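Local coordinates for protein Ras-3 from Cryphonectria parasitica (Cryphonectria parasitica, PDB 4KU4) that is a fungal Ras-family protein of the P-loop NTPase fold, seen here with guanosine-5'-diphosphate in its pocket, at residues A[14-25]-A[86-97]; A[134-143]-A[185-196]. All blocks are in the same frame, centred on the assembly; numbering follows the deposited sequence.

Contact 1 of 2, residues A[14-25]-A[86-97]; sequences TDKIAMLGEGGV and NELFVIVFDVTR. With GDP (guanosine-5'-diphosphate), chain C.
Ala18 and Leu20 bond through their backbones to Leu88, Val90 and Val92, pairing strands 15-20 and 88-94 in parallel at the centre of the Ras-family sheet. The first strand runs into a glycine-rich loop that fits the P-loop of this fold. Backbone hydrogen bonds hold the register: Ala18 N donates to Leu88 O, Val90 N to Ala18 O, Leu20 N to Val90 O, and Val92 N to Leu20 O at 2.8 Å. Lys16 O starts the ladder and takes two donors, Glu87 N and Leu88 N.

Apolar contacts line both faces. On one, Ile17 CG2 meets Val90 CG2 at 3.7 Å. Met19 is bent at chi2 and chi3 (-65° and -68°), which brings its CE to Val92 CG2 at 3.8 Å. On the other, Ala18 CB and Leu20 CD1 approach the Phe89 ring obliquely.

Charged groups mark the ends. Asp15 OD1 and Glu87 OE1 are 3.0 Å apart, which probably raises the proton affinity of one of them. A water joins Lys16 N to Glu87 OE1. Glu22 OE1 lies at the edge of the Arg97 guanidinium in a weak salt bridge, 3.4 Å from NH1.

Beyond the strand, Val25 CG2 packs on Val92 CG1, and Gly24 N donates to O3B of guanosine-5'-diphosphate at 2.7 Å.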
# COMPACT_ATOMS: atom_id res chain seq x y z
N THR A 14 10.64 6.80 10.44
CA THR A 14 10.01 8.07 10.17
C THR A 14 8.54 7.93 9.75
O THR A 14 7.75 8.85 9.93
CB THR A 14 10.76 8.83 9.07
OG1 THR A 14 10.75 8.04 7.87
CG2 THR A 14 12.20 9.04 9.49
N ASP A 15 8.19 6.78 9.19
CA ASP A 15 6.83 6.57 8.66
C ASP A 15 6.33 5.15 8.85
O ASP A 15 7.02 4.18 8.53
CB ASP A 15 6.79 6.92 7.18
CG ASP A 15 7.10 8.37 6.92
OD1 ASP A 15 6.18 9.21 7.09
OD2 ASP A 15 8.25 8.68 6.54
N LYS A 16 5.10 5.02 9.34
CA LYS A 16 4.50 3.71 9.57
C LYS A 16 3.42 3.46 8.53
O LYS A 16 2.40 4.14 8.51
CB LYS A 16 3.90 3.64 10.98
CG LYS A 16 4.92 3.58 12.10
CD LYS A 16 4.33 4.10 13.39
CE LYS A 16 5.24 3.87 14.59
NZ LYS A 16 4.86 4.73 15.76
N ILE A 17 3.66 2.49 7.66
CA ILE A 17 2.73 2.15 6.61
C ILE A 17 2.13 0.77 6.84
O ILE A 17 2.86 -0.18 7.17
CB ILE A 17 3.45 2.12 5.26
CG1 ILE A 17 4.25 3.40 5.05
CG2 ILE A 17 2.45 1.90 4.16
CD1 ILE A 17 5.08 3.40 3.79
N ALA A 18 0.82 0.63 6.65
CA ALA A 18 0.20 -0.69 6.68
C ALA A 18 -0.19 -1.19 5.27
O ALA A 18 -0.73 -0.43 4.48
CB ALA A 18 -0.99 -0.73 7.66
N MET A 19 0.11 -2.45 4.98
CA MET A 19 -0.43 -3.13 3.80
C MET A 19 -1.82 -3.67 4.08
O MET A 19 -2.03 -4.31 5.10
CB MET A 19 0.46 -4.30 3.41
CG MET A 19 1.91 -3.94 3.32
SD MET A 19 2.23 -2.76 2.00
CE MET A 19 1.89 -3.78 0.57
N LEU A 20 -2.75 -3.40 3.18
CA LEU A 20 -4.08 -4.03 3.24
C LEU A 20 -4.44 -4.61 1.88
O LEU A 20 -3.86 -4.21 0.86
CB LEU A 20 -5.14 -3.02 3.67
CG LEU A 20 -4.97 -2.34 5.03
CD1 LEU A 20 -5.91 -1.14 5.19
CD2 LEU A 20 -5.16 -3.36 6.15
N GLY A 21 -5.38 -5.55 1.87
CA GLY A 21 -5.79 -6.24 0.66
C GLY A 21 -6.12 -7.70 0.91
O GLY A 21 -5.64 -8.30 1.88
N GLU A 22 -6.93 -8.30 0.04
CA GLU A 22 -7.25 -9.71 0.19
C GLU A 22 -6.02 -10.58 0.02
O GLU A 22 -4.99 -10.14 -0.48
CB GLU A 22 -8.29 -10.14 -0.84
CG GLU A 22 -9.69 -9.66 -0.56
CD GLU A 22 -10.72 -10.36 -1.43
OE1 GLU A 22 -10.39 -10.66 -2.61
OE2 GLU A 22 -11.83 -10.62 -0.94
N GLY A 23 -6.13 -11.84 0.44
CA GLY A 23 -5.05 -12.79 0.24
C GLY A 23 -4.71 -12.99 -1.22
O GLY A 23 -5.59 -13.05 -2.07
N GLY A 24 -3.41 -13.10 -1.50
CA GLY A 24 -2.94 -13.44 -2.82
C GLY A 24 -2.76 -12.27 -3.78
O GLY A 24 -2.45 -12.50 -4.93
N VAL A 25 -2.93 -11.03 -3.31
CA VAL A 25 -2.89 -9.89 -4.24
C VAL A 25 -1.46 -9.43 -4.48
O VAL A 25 -1.16 -8.80 -5.51
CB VAL A 25 -3.78 -8.71 -3.79
CG1 VAL A 25 -5.29 -9.10 -3.89
CG2 VAL A 25 -3.39 -8.21 -2.40
N ASN A 86 -1.01 2.65 12.32
CA ASN A 86 -0.26 3.13 11.16
C ASN A 86 -0.76 4.48 10.64
O ASN A 86 -1.92 4.84 10.83
CB ASN A 86 -0.25 2.07 10.05
CG ASN A 86 0.62 0.89 10.37
OD1 ASN A 86 1.84 0.91 10.14
ND2 ASN A 86 0.02 -0.15 10.91
N GLU A 87 0.13 5.23 9.98
CA GLU A 87 -0.17 6.57 9.50
C GLU A 87 -0.59 6.57 8.02
O GLU A 87 -1.46 7.34 7.61
CB GLU A 87 1.04 7.50 9.70
CG GLU A 87 1.19 8.62 8.64
CD GLU A 87 2.47 9.49 8.76
OE1 GLU A 87 3.62 8.97 8.65
OE2 GLU A 87 2.32 10.73 8.92
N LEU A 88 0.04 5.70 7.24
CA LEU A 88 -0.14 5.70 5.80
C LEU A 88 -0.51 4.29 5.37
O LEU A 88 -0.17 3.33 6.05
CB LEU A 88 1.15 6.12 5.10
CG LEU A 88 1.83 7.37 5.65
CD1 LEU A 88 3.26 7.52 5.11
CD2 LEU A 88 1.00 8.63 5.33
N PHE A 89 -1.17 4.18 4.22
CA PHE A 89 -1.75 2.92 3.79
C PHE A 89 -1.57 2.59 2.32
O PHE A 89 -1.76 3.43 1.44
CB PHE A 89 -3.24 2.89 4.15
CG PHE A 89 -3.50 2.98 5.62
CD1 PHE A 89 -3.57 1.83 6.39
CD2 PHE A 89 -3.62 4.21 6.24
CE1 PHE A 89 -3.79 1.89 7.75
CE2 PHE A 89 -3.85 4.28 7.61
CZ PHE A 89 -3.92 3.12 8.36
N VAL A 90 -1.20 1.34 2.08
CA VAL A 90 -1.10 0.82 0.74
C VAL A 90 -2.14 -0.29 0.63
O VAL A 90 -2.01 -1.34 1.27
CB VAL A 90 0.29 0.26 0.48
CG1 VAL A 90 0.39 -0.32 -0.93
CG2 VAL A 90 1.35 1.35 0.71
N ILE A 91 -3.20 -0.04 -0.14
CA ILE A 91 -4.27 -1.00 -0.32
C ILE A 91 -4.12 -1.67 -1.67
O ILE A 91 -4.25 -1.03 -2.71
CB ILE A 91 -5.62 -0.32 -0.14
CG1 ILE A 91 -5.61 0.44 1.19
CG2 ILE A 91 -6.77 -1.33 -0.24
CD1 ILE A 91 -6.98 1.03 1.55
N VAL A 92 -3.79 -2.96 -1.64
CA VAL A 92 -3.40 -3.70 -2.84
C VAL A 92 -4.54 -4.56 -3.41
O VAL A 92 -5.27 -5.24 -2.67
CB VAL A 92 -2.20 -4.61 -2.54
CG1 VAL A 92 -1.66 -5.23 -3.82
CG2 VAL A 92 -1.11 -3.82 -1.83
N PHE A 93 -4.68 -4.52 -4.73
CA PHE A 93 -5.55 -5.47 -5.42
C PHE A 93 -4.78 -6.09 -6.58
O PHE A 93 -3.67 -5.65 -6.89
CB PHE A 93 -6.87 -4.81 -5.86
CG PHE A 93 -6.73 -3.88 -7.02
CD1 PHE A 93 -6.94 -4.33 -8.32
CD2 PHE A 93 -6.48 -2.53 -6.80
CE1 PHE A 93 -6.84 -3.46 -9.40
CE2 PHE A 93 -6.39 -1.65 -7.87
CZ PHE A 93 -6.58 -2.11 -9.18
N ASP A 94 -5.35 -7.15 -7.16
CA ASP A 94 -4.71 -7.96 -8.19
C ASP A 94 -5.46 -7.60 -9.45
O ASP A 94 -6.68 -7.77 -9.50
CB ASP A 94 -4.90 -9.44 -7.82
CG ASP A 94 -4.36 -10.41 -8.86
OD1 ASP A 94 -4.09 -10.03 -10.01
OD2 ASP A 94 -4.20 -11.59 -8.50
N VAL A 95 -4.77 -7.07 -10.45
CA VAL A 95 -5.49 -6.55 -11.61
C VAL A 95 -6.15 -7.69 -12.37
O VAL A 95 -7.03 -7.44 -13.19
CB VAL A 95 -4.61 -5.72 -12.58
CG1 VAL A 95 -4.02 -4.49 -11.87
CG2 VAL A 95 -3.54 -6.58 -13.23
N THR A 96 -5.73 -8.92 -12.11
CA THR A 96 -6.33 -10.08 -12.75
C THR A 96 -7.53 -10.64 -12.01
O THR A 96 -8.10 -11.64 -12.46
CB THR A 96 -5.32 -11.25 -12.93
OG1 THR A 96 -5.10 -11.90 -11.67
CG2 THR A 96 -4.01 -10.78 -13.54
N ARG A 97 -7.92 -10.03 -10.89
CA ARG A 97 -9.03 -10.53 -10.07
C ARG A 97 -9.96 -9.42 -9.61
O ARG A 97 -9.69 -8.71 -8.63
CB ARG A 97 -8.52 -11.27 -8.83
CG ARG A 97 -8.17 -12.73 -9.04
CD ARG A 97 -8.48 -13.52 -7.77
NE ARG A 97 -7.76 -13.04 -6.58
CZ ARG A 97 -8.33 -12.50 -5.51
NH1 ARG A 97 -9.65 -12.35 -5.44
NH2 ARG A 97 -7.58 -12.10 -4.48
PB GDP C . -0.37 -11.74 -0.46
O1B GDP C . 0.75 -11.45 0.52
O2B GDP C . -1.15 -10.46 -0.73
O3B GDP C . -1.28 -12.82 0.08
O3A GDP C . 0.29 -12.22 -1.86
PA GDP C . 1.77 -12.88 -2.08
O1A GDP C . 2.87 -11.85 -2.00
O2A GDP C . 2.04 -14.04 -1.15
O5' GDP C . 1.68 -13.37 -3.60
C5' GDP C . 0.67 -14.33 -3.96
C4' GDP C . 1.07 -14.93 -5.29
O4' GDP C . 1.09 -13.88 -6.23
C3' GDP C . 2.46 -15.53 -5.29
O3' GDP C . 2.47 -16.73 -6.09
C2' GDP C . 3.31 -14.48 -5.95
O2' GDP C . 4.43 -15.04 -6.63
C1' GDP C . 2.32 -13.86 -6.93
N9 GDP C . 2.60 -12.45 -7.24
C8 GDP C . 2.68 -11.42 -6.36
N7 GDP C . 2.93 -10.26 -7.01
C5 GDP C . 3.00 -10.55 -8.33
C6 GDP C . 3.25 -9.79 -9.57
O6 GDP C . 3.44 -8.57 -9.53
N1 GDP C . 3.24 -10.47 -10.73
C2 GDP C . 3.03 -11.78 -10.80
N2 GDP C . 3.06 -12.36 -12.02
N3 GDP C . 2.81 -12.54 -9.70
C4 GDP C . 2.79 -11.98 -8.47
O HOH W 1 4.19 7.26 10.81
O HOH W 2 -7.77 -6.54 -2.30

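Contact 2 of 2, residues A[134-143]-A[185-196]; sequences PFAPSLVVLV and AFFSVVRADRRR
Val189 CG1 packs against Val141 CG1 at 3.7 Å, where helix 182-196 packs on the face of the sheet over strand 140-145. Segment 185-196 of the helix runs roughly antiparallel to segment 140-143 of the strand, at 156°. This is the layering of helix on sheet seen in the P-loop NTPase fold.

The two valines meet at about a right angle. Val189 CG1 stands opposite its own carbonyl carbon (chi1 -78°). It thereby reaches the backbone too, 3.4 Å from Leu139 O. Val141 CG1 sits between its backbone N and carbonyl carbon. From there it touches Ala185 O as well as Val189. Ser188 OG faces Val141 CB and CG2 but spends its proton on Ala185 O, 2.6 Å away within the helix. Val143 CG2 meets Ala185 CB further along.

Nearer the end of the helix, Ala192 CB presses on Ser138 O at 3.2 Å. Leu139 divides its branches: CD2 lies on Asp193 CA and CB, while CD1 lies 3.6 Å from Arg196 NH1, over one guanidinium face and toward its rim. The Arg196 side chain crosses Leu139 at about a right angle. Its NH2 donates to Pro134 O at 2.8 Å, nearly in the guanidinium plane. Asp193 OD1 lies at the same group's edge, in a long salt bridge to NH1.

One face on Leu139 and one edge on Pro134 O should limit the rotation of the guanidinium. Arg196 NE is buried here with no partner in the model, so the polar grip rests on its terminal nitrogens.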
# COMPACT_ATOMS: atom_id res chain seq x y z
N PRO A 134 -5.91 16.30 10.55
CA PRO A 134 -6.73 15.08 10.44
C PRO A 134 -6.30 14.18 9.28
O PRO A 134 -5.63 14.63 8.35
CB PRO A 134 -8.13 15.63 10.17
CG PRO A 134 -7.89 16.93 9.50
CD PRO A 134 -6.66 17.50 10.15
N PHE A 135 -6.69 12.92 9.35
CA PHE A 135 -6.42 11.98 8.26
C PHE A 135 -7.09 12.45 6.98
O PHE A 135 -8.16 13.05 7.01
CB PHE A 135 -6.91 10.58 8.64
CG PHE A 135 -6.41 9.50 7.72
CD1 PHE A 135 -7.22 8.99 6.73
CD2 PHE A 135 -5.12 9.01 7.85
CE1 PHE A 135 -6.77 8.00 5.88
CE2 PHE A 135 -4.66 8.02 7.00
CZ PHE A 135 -5.48 7.52 6.02
N ALA A 136 -6.45 12.16 5.85
CA ALA A 136 -6.99 12.51 4.54
C ALA A 136 -6.80 11.35 3.56
O ALA A 136 -5.85 10.57 3.70
CB ALA A 136 -6.31 13.76 4.00
N PRO A 137 -7.69 11.23 2.56
CA PRO A 137 -7.60 10.13 1.59
C PRO A 137 -6.28 10.09 0.83
O PRO A 137 -5.95 9.03 0.31
CB PRO A 137 -8.75 10.43 0.61
CG PRO A 137 -9.69 11.25 1.37
CD PRO A 137 -8.85 12.09 2.31
N SER A 138 -5.55 11.20 0.75
CA SER A 138 -4.27 11.20 0.05
C SER A 138 -3.20 10.38 0.79
O SER A 138 -2.15 10.11 0.23
CB SER A 138 -3.78 12.63 -0.20
OG SER A 138 -3.64 13.35 1.01
N LEU A 139 -3.48 9.98 2.03
CA LEU A 139 -2.51 9.19 2.79
C LEU A 139 -2.67 7.70 2.48
O LEU A 139 -2.03 6.84 3.09
CB LEU A 139 -2.64 9.45 4.31
CG LEU A 139 -2.40 10.90 4.73
CD1 LEU A 139 -2.36 11.06 6.22
CD2 LEU A 139 -1.11 11.41 4.11
N VAL A 140 -3.55 7.42 1.53
CA VAL A 140 -3.78 6.07 1.06
C VAL A 140 -3.38 5.97 -0.40
O VAL A 140 -3.60 6.90 -1.17
CB VAL A 140 -5.27 5.68 1.17
CG1 VAL A 140 -5.50 4.29 0.64
CG2 VAL A 140 -5.74 5.80 2.61
N VAL A 141 -2.80 4.85 -0.79
CA VAL A 141 -2.59 4.59 -2.21
C VAL A 141 -3.21 3.24 -2.57
O VAL A 141 -3.00 2.24 -1.88
CB VAL A 141 -1.09 4.67 -2.65
CG1 VAL A 141 -0.22 3.71 -1.87
CG2 VAL A 141 -0.96 4.43 -4.17
N LEU A 142 -4.02 3.24 -3.63
CA LEU A 142 -4.54 2.00 -4.17
C LEU A 142 -3.55 1.47 -5.18
O LEU A 142 -3.17 2.19 -6.10
CB LEU A 142 -5.87 2.22 -4.87
CG LEU A 142 -7.13 2.55 -4.08
CD1 LEU A 142 -8.15 3.01 -5.10
CD2 LEU A 142 -7.65 1.33 -3.30
N VAL A 143 -3.16 0.21 -5.02
CA VAL A 143 -2.14 -0.38 -5.87
C VAL A 143 -2.73 -1.51 -6.71
O VAL A 143 -3.26 -2.47 -6.18
CB VAL A 143 -0.95 -0.92 -5.05
CG1 VAL A 143 -0.01 -1.76 -5.92
CG2 VAL A 143 -0.20 0.22 -4.38
N ALA A 185 5.01 3.46 -5.76
CA ALA A 185 3.78 3.18 -5.04
C ALA A 185 3.93 3.50 -3.55
O ALA A 185 3.13 4.26 -3.00
CB ALA A 185 3.40 1.75 -5.23
N PHE A 186 4.93 2.92 -2.90
CA PHE A 186 5.16 3.16 -1.47
C PHE A 186 5.51 4.62 -1.17
O PHE A 186 5.01 5.19 -0.20
CB PHE A 186 6.27 2.27 -0.92
CG PHE A 186 5.86 0.84 -0.70
CD1 PHE A 186 5.27 0.45 0.49
CD2 PHE A 186 6.08 -0.13 -1.68
CE1 PHE A 186 4.90 -0.85 0.71
CE2 PHE A 186 5.71 -1.44 -1.45
CZ PHE A 186 5.11 -1.80 -0.26
N PHE A 187 6.38 5.21 -1.98
CA PHE A 187 6.80 6.58 -1.70
C PHE A 187 5.66 7.58 -1.94
O PHE A 187 5.68 8.69 -1.41
CB PHE A 187 8.01 6.98 -2.54
CG PHE A 187 9.24 6.16 -2.28
CD1 PHE A 187 9.29 5.23 -1.26
CD2 PHE A 187 10.36 6.35 -3.06
CE1 PHE A 187 10.43 4.49 -1.02
CE2 PHE A 187 11.51 5.61 -2.84
CZ PHE A 187 11.55 4.68 -1.81
N SER A 188 4.66 7.19 -2.71
CA SER A 188 3.58 8.10 -3.05
C SER A 188 2.85 8.64 -1.83
O SER A 188 2.46 9.81 -1.80
CB SER A 188 2.58 7.46 -4.04
OG SER A 188 1.81 6.43 -3.44
N VAL A 189 2.68 7.81 -0.81
CA VAL A 189 1.93 8.26 0.36
C VAL A 189 2.78 9.13 1.26
O VAL A 189 2.27 10.02 1.95
CB VAL A 189 1.31 7.09 1.13
CG1 VAL A 189 0.05 6.59 0.40
CG2 VAL A 189 2.30 5.97 1.34
N VAL A 190 4.09 8.89 1.26
CA VAL A 190 5.00 9.78 1.97
C VAL A 190 5.01 11.15 1.29
O VAL A 190 4.94 12.19 1.97
CB VAL A 190 6.44 9.24 1.98
CG1 VAL A 190 7.39 10.30 2.59
CG2 VAL A 190 6.50 7.89 2.73
N ARG A 191 5.09 11.15 -0.03
CA ARG A 191 5.08 12.37 -0.83
C ARG A 191 3.80 13.16 -0.59
O ARG A 191 3.83 14.38 -0.47
CB ARG A 191 5.25 12.05 -2.31
CG ARG A 191 6.67 11.65 -2.66
CD ARG A 191 6.85 11.25 -4.10
NE ARG A 191 8.26 11.02 -4.39
CZ ARG A 191 8.75 9.97 -5.04
NH1 ARG A 191 7.94 9.04 -5.49
NH2 ARG A 191 10.07 9.86 -5.23
N ALA A 192 2.67 12.45 -0.49
CA ALA A 192 1.39 13.11 -0.25
C ALA A 192 1.33 13.76 1.13
O ALA A 192 0.86 14.88 1.28
CB ALA A 192 0.24 12.12 -0.43
N ASP A 193 1.83 13.04 2.14
CA ASP A 193 1.86 13.56 3.51
C ASP A 193 2.66 14.85 3.57
O ASP A 193 2.26 15.81 4.22
CB ASP A 193 2.46 12.51 4.45
CG ASP A 193 2.40 12.93 5.90
OD1 ASP A 193 1.47 13.68 6.27
OD2 ASP A 193 3.29 12.51 6.68
N ARG A 194 3.79 14.88 2.87
CA ARG A 194 4.60 16.09 2.83
C ARG A 194 3.96 17.22 2.04
O ARG A 194 4.13 18.39 2.37
CB ARG A 194 5.96 15.78 2.22
CG ARG A 194 6.77 14.85 3.05
CD ARG A 194 8.09 14.57 2.36
NE ARG A 194 8.78 13.46 3.00
CZ ARG A 194 9.89 12.91 2.52
NH1 ARG A 194 10.42 13.36 1.39
NH2 ARG A 194 10.45 11.90 3.16
N ARG A 195 3.25 16.87 0.98
CA ARG A 195 2.52 17.84 0.17
C ARG A 195 1.51 18.59 1.05
O ARG A 195 1.28 19.78 0.85
CB ARG A 195 1.81 17.12 -0.98
CG ARG A 195 1.21 18.02 -2.06
CD ARG A 195 -0.01 17.38 -2.74
NE ARG A 195 0.25 16.02 -3.21
CZ ARG A 195 -0.65 15.04 -3.22
NH1 ARG A 195 -0.33 13.83 -3.66
NH2 ARG A 195 -1.88 15.28 -2.80
N ARG A 196 0.93 17.88 2.01
CA ARG A 196 -0.11 18.44 2.87
C ARG A 196 0.36 19.54 3.80
O ARG A 196 -0.40 20.45 4.13
CB ARG A 196 -0.76 17.35 3.73
CG ARG A 196 -1.55 16.31 2.97
CD ARG A 196 -2.54 15.61 3.89
NE ARG A 196 -1.91 15.12 5.12
CZ ARG A 196 -2.57 14.94 6.26
NH1 ARG A 196 -1.94 14.48 7.34
NH2 ARG A 196 -3.87 15.22 6.31
O HOH W 3 -1.33 15.60 -0.32

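How the contacts relate
Contact 1 and contact 2 have centres 13 Å apart and meet through one sheet, in which strands 88-94 and 140-145 are neighbours. Probable hydrogen bonds join them, Phe89 O to Val141 N and Ile91 O to Val143 N, both 2.8 Å. Helix 182-196 reaches contact 1 directly as well. Its Phe186 CE1 packs on Met19 SD at 3.5 Å, and its Val189 touches Leu88. Only contact 1 includes residues of the guanosine-5'-diphosphate pocket, from Glu22 to Val25. Contact 2 stays further off, with the side chain of Val143 about 8 Å from the ligand. Beyond strand 140-145, Lys146 NZ makes a salt bridge to Asp94 and a hydrogen bond to Gly24 O, both of contact 1.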